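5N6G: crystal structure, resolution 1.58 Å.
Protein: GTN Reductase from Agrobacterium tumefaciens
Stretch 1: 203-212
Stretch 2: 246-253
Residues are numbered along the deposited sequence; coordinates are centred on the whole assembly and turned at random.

Stretch 1 (203-212) SIENRARFLL
Stretch 2 (246-253) QPLYNYVV

Residues 204-212 and 246-253 are both helical, with phi/psi near -60/-45 through most of their length. Ser203 (-65/161, chi1 p) is the N-cap of the first helix; its OG accepts from Asn206 N at 3.0 Å. Ala208 departs from these values, at -81/-11. The helix axes approach to 9.9 Å, their N-to-C directions 48° apart, with a signed crossing angle of -48°. Ile204 CA lies 5.7 Å from Leu248 CA, and Ala208 CA 6.4 Å from Val252 CA, so the register advances four residues, about one turn, on each helix.

The contact is mainly apolar, and no direct hydrogen bond crosses it. Ile204 (m, t) points toward the second helix. Ile204 CD1 is 3.9 Å from Pro247 CB, and Ile204 CG2 is 4.1 Å from Leu248 CD1 and 3.7 Å from Tyr251 CD2. Tyr251 (t, chi2 85°) also points across. Ala208 CB meets the edge of the Tyr251 ring, 3.7 Å from Tyr251 CE2, and sits 4.0 Å from Val252 CG2 (chi1 t). Leu211 (t, t) brings CD1 to 4.0 Å from Val252 CG1. Arg207 is m, t, m with chi4 134°, and Leu248 (t, p) places CD1 over one face of its guanidinium.

Water 1 bridges the helices: it donates to Glu205 O at 2.7 Å and hydrogen-bonds Tyr251 OH at 2.9 Å.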

# COMPACT_ATOMS: atom_id res chain seq x y z
N SER A 203 3.09 -21.91 -12.51
CA SER A 203 4.42 -21.80 -11.94
C SER A 203 4.58 -20.51 -11.15
O SER A 203 3.85 -19.53 -11.33
CB SER A 203 5.47 -21.86 -13.04
OG SER A 203 5.39 -20.74 -13.90
N ILE A 204 5.59 -20.50 -10.29
CA ILE A 204 5.96 -19.29 -9.57
C ILE A 204 6.28 -18.17 -10.55
O ILE A 204 5.86 -17.02 -10.36
CB ILE A 204 7.16 -19.59 -8.65
CG1 ILE A 204 6.67 -20.37 -7.43
CG2 ILE A 204 7.93 -18.33 -8.27
CD1 ILE A 204 7.81 -21.00 -6.63
N GLU A 205 7.05 -18.47 -11.60
CA GLU A 205 7.41 -17.46 -12.59
C GLU A 205 6.17 -16.87 -13.24
O GLU A 205 6.10 -15.66 -13.50
CB GLU A 205 8.32 -18.07 -13.66
CG GLU A 205 9.70 -18.55 -13.15
CD GLU A 205 9.72 -19.90 -12.36
OE1 GLU A 205 8.71 -20.64 -12.27
OE2 GLU A 205 10.80 -20.21 -11.82
N ASN A 206 5.19 -17.72 -13.56
CA ASN A 206 3.97 -17.25 -14.19
C ASN A 206 3.14 -16.42 -13.23
O ASN A 206 2.54 -15.41 -13.63
CB ASN A 206 3.16 -18.42 -14.71
CG ASN A 206 3.71 -18.99 -16.00
OD1 ASN A 206 4.75 -18.53 -16.51
ND2 ASN A 206 3.02 -19.97 -16.55
N ARG A 207 3.04 -16.86 -11.96
CA ARG A 207 2.24 -16.11 -10.99
C ARG A 207 2.86 -14.75 -10.63
O ARG A 207 2.13 -13.82 -10.29
CB ARG A 207 2.01 -16.95 -9.74
CG ARG A 207 1.04 -18.13 -10.04
CD ARG A 207 0.62 -18.85 -8.79
NE ARG A 207 1.60 -19.84 -8.36
CZ ARG A 207 2.02 -19.98 -7.11
NH1 ARG A 207 1.61 -19.19 -6.13
NH2 ARG A 207 2.86 -20.97 -6.83
N ALA A 208 4.19 -14.63 -10.71
CA ALA A 208 4.88 -13.36 -10.50
C ALA A 208 4.87 -12.45 -11.71
O ALA A 208 5.27 -11.28 -11.60
CB ALA A 208 6.33 -13.65 -10.10
N ARG A 209 4.46 -12.96 -12.87
CA ARG A 209 4.59 -12.23 -14.13
C ARG A 209 3.85 -10.90 -14.09
O ARG A 209 4.39 -9.87 -14.51
CB ARG A 209 4.06 -13.08 -15.28
CG ARG A 209 4.23 -12.44 -16.65
CD ARG A 209 3.71 -13.37 -17.76
NE ARG A 209 4.27 -14.71 -17.66
CZ ARG A 209 5.52 -15.03 -17.96
NH1 ARG A 209 6.36 -14.09 -18.38
NH2 ARG A 209 5.94 -16.27 -17.81
N PHE A 210 2.60 -10.91 -13.61
CA PHE A 210 1.83 -9.66 -13.56
C PHE A 210 2.49 -8.63 -12.66
O PHE A 210 2.63 -7.46 -13.03
CB PHE A 210 0.39 -9.94 -13.12
CG PHE A 210 -0.48 -8.72 -13.10
CD1 PHE A 210 -0.79 -8.05 -14.28
CD2 PHE A 210 -0.97 -8.22 -11.90
CE1 PHE A 210 -1.60 -6.92 -14.26
CE2 PHE A 210 -1.78 -7.10 -11.88
CZ PHE A 210 -2.09 -6.45 -13.03
N LEU A 211 2.89 -9.03 -11.45
CA LEU A 211 3.58 -8.11 -10.55
C LEU A 211 4.74 -7.44 -11.26
O LEU A 211 4.93 -6.22 -11.19
CB LEU A 211 4.06 -8.85 -9.30
CG LEU A 211 4.76 -8.02 -8.21
CD1 LEU A 211 4.67 -8.72 -6.87
CD2 LEU A 211 6.23 -7.76 -8.51
N LEU A 212 5.56 -8.24 -11.95
CA LEU A 212 6.77 -7.68 -12.54
C LEU A 212 6.44 -6.83 -13.76
O LEU A 212 7.12 -5.84 -14.03
CB LEU A 212 7.75 -8.79 -12.87
CG LEU A 212 8.29 -9.51 -11.64
CD1 LEU A 212 9.08 -10.74 -12.08
CD2 LEU A 212 9.21 -8.63 -10.81
N GLN A 246 7.59 -19.08 0.78
CA GLN A 246 9.01 -18.73 0.72
C GLN A 246 9.58 -18.80 -0.69
O GLN A 246 10.24 -17.83 -1.12
CB GLN A 246 9.83 -19.60 1.68
CG GLN A 246 11.22 -19.01 1.91
CD GLN A 246 11.24 -18.00 3.03
OE1 GLN A 246 10.83 -18.32 4.14
NE2 GLN A 246 11.77 -16.80 2.78
N PRO A 247 9.41 -19.88 -1.45
CA PRO A 247 9.99 -19.88 -2.80
C PRO A 247 9.37 -18.83 -3.70
O PRO A 247 10.05 -18.27 -4.57
CB PRO A 247 9.74 -21.31 -3.31
CG PRO A 247 8.74 -21.90 -2.38
CD PRO A 247 8.87 -21.20 -1.06
N LEU A 248 8.07 -18.56 -3.49
CA LEU A 248 7.36 -17.58 -4.29
C LEU A 248 7.92 -16.20 -4.06
O LEU A 248 8.29 -15.49 -5.02
CB LEU A 248 5.89 -17.61 -3.88
CG LEU A 248 4.92 -16.62 -4.53
CD1 LEU A 248 4.80 -16.84 -6.04
CD2 LEU A 248 3.57 -16.74 -3.82
N TYR A 249 7.96 -15.79 -2.79
CA TYR A 249 8.37 -14.44 -2.45
C TYR A 249 9.87 -14.24 -2.57
O TYR A 249 10.31 -13.15 -2.96
CB TYR A 249 7.85 -14.09 -1.06
CG TYR A 249 6.45 -13.56 -1.15
CD1 TYR A 249 6.21 -12.20 -1.37
CD2 TYR A 249 5.37 -14.42 -1.12
CE1 TYR A 249 4.93 -11.71 -1.47
CE2 TYR A 249 4.09 -13.95 -1.25
CZ TYR A 249 3.87 -12.60 -1.43
OH TYR A 249 2.58 -12.18 -1.56
N ASN A 250 10.68 -15.26 -2.31
CA ASN A 250 12.11 -15.13 -2.58
C ASN A 250 12.34 -14.91 -4.06
O ASN A 250 13.17 -14.08 -4.44
CB ASN A 250 12.87 -16.35 -2.08
CG ASN A 250 13.14 -16.31 -0.56
OD1 ASN A 250 12.46 -15.60 0.20
ND2 ASN A 250 14.12 -17.09 -0.12
N TYR A 251 11.59 -15.60 -4.93
CA TYR A 251 11.71 -15.37 -6.36
C TYR A 251 11.32 -13.94 -6.71
O TYR A 251 12.02 -13.27 -7.48
CB TYR A 251 10.84 -16.36 -7.15
CG TYR A 251 10.79 -16.04 -8.63
CD1 TYR A 251 11.77 -16.50 -9.49
CD2 TYR A 251 9.77 -15.27 -9.15
CE1 TYR A 251 11.73 -16.19 -10.84
CE2 TYR A 251 9.73 -14.95 -10.47
CZ TYR A 251 10.71 -15.41 -11.32
OH TYR A 251 10.68 -15.10 -12.67
N VAL A 252 10.20 -13.47 -6.17
CA VAL A 252 9.73 -12.11 -6.47
C VAL A 252 10.81 -11.09 -6.15
O VAL A 252 11.15 -10.24 -6.98
CB VAL A 252 8.43 -11.81 -5.71
CG1 VAL A 252 8.13 -10.32 -5.72
CG2 VAL A 252 7.28 -12.59 -6.37
N VAL A 253 11.37 -11.15 -4.93
CA VAL A 253 12.33 -10.10 -4.58
C VAL A 253 13.67 -10.31 -5.26
O VAL A 253 14.40 -9.34 -5.49
CB VAL A 253 12.55 -9.91 -3.07
CG1 VAL A 253 11.39 -9.24 -2.45
CG2 VAL A 253 12.97 -11.21 -2.37
O HOH W 1 8.23 -13.93 -13.56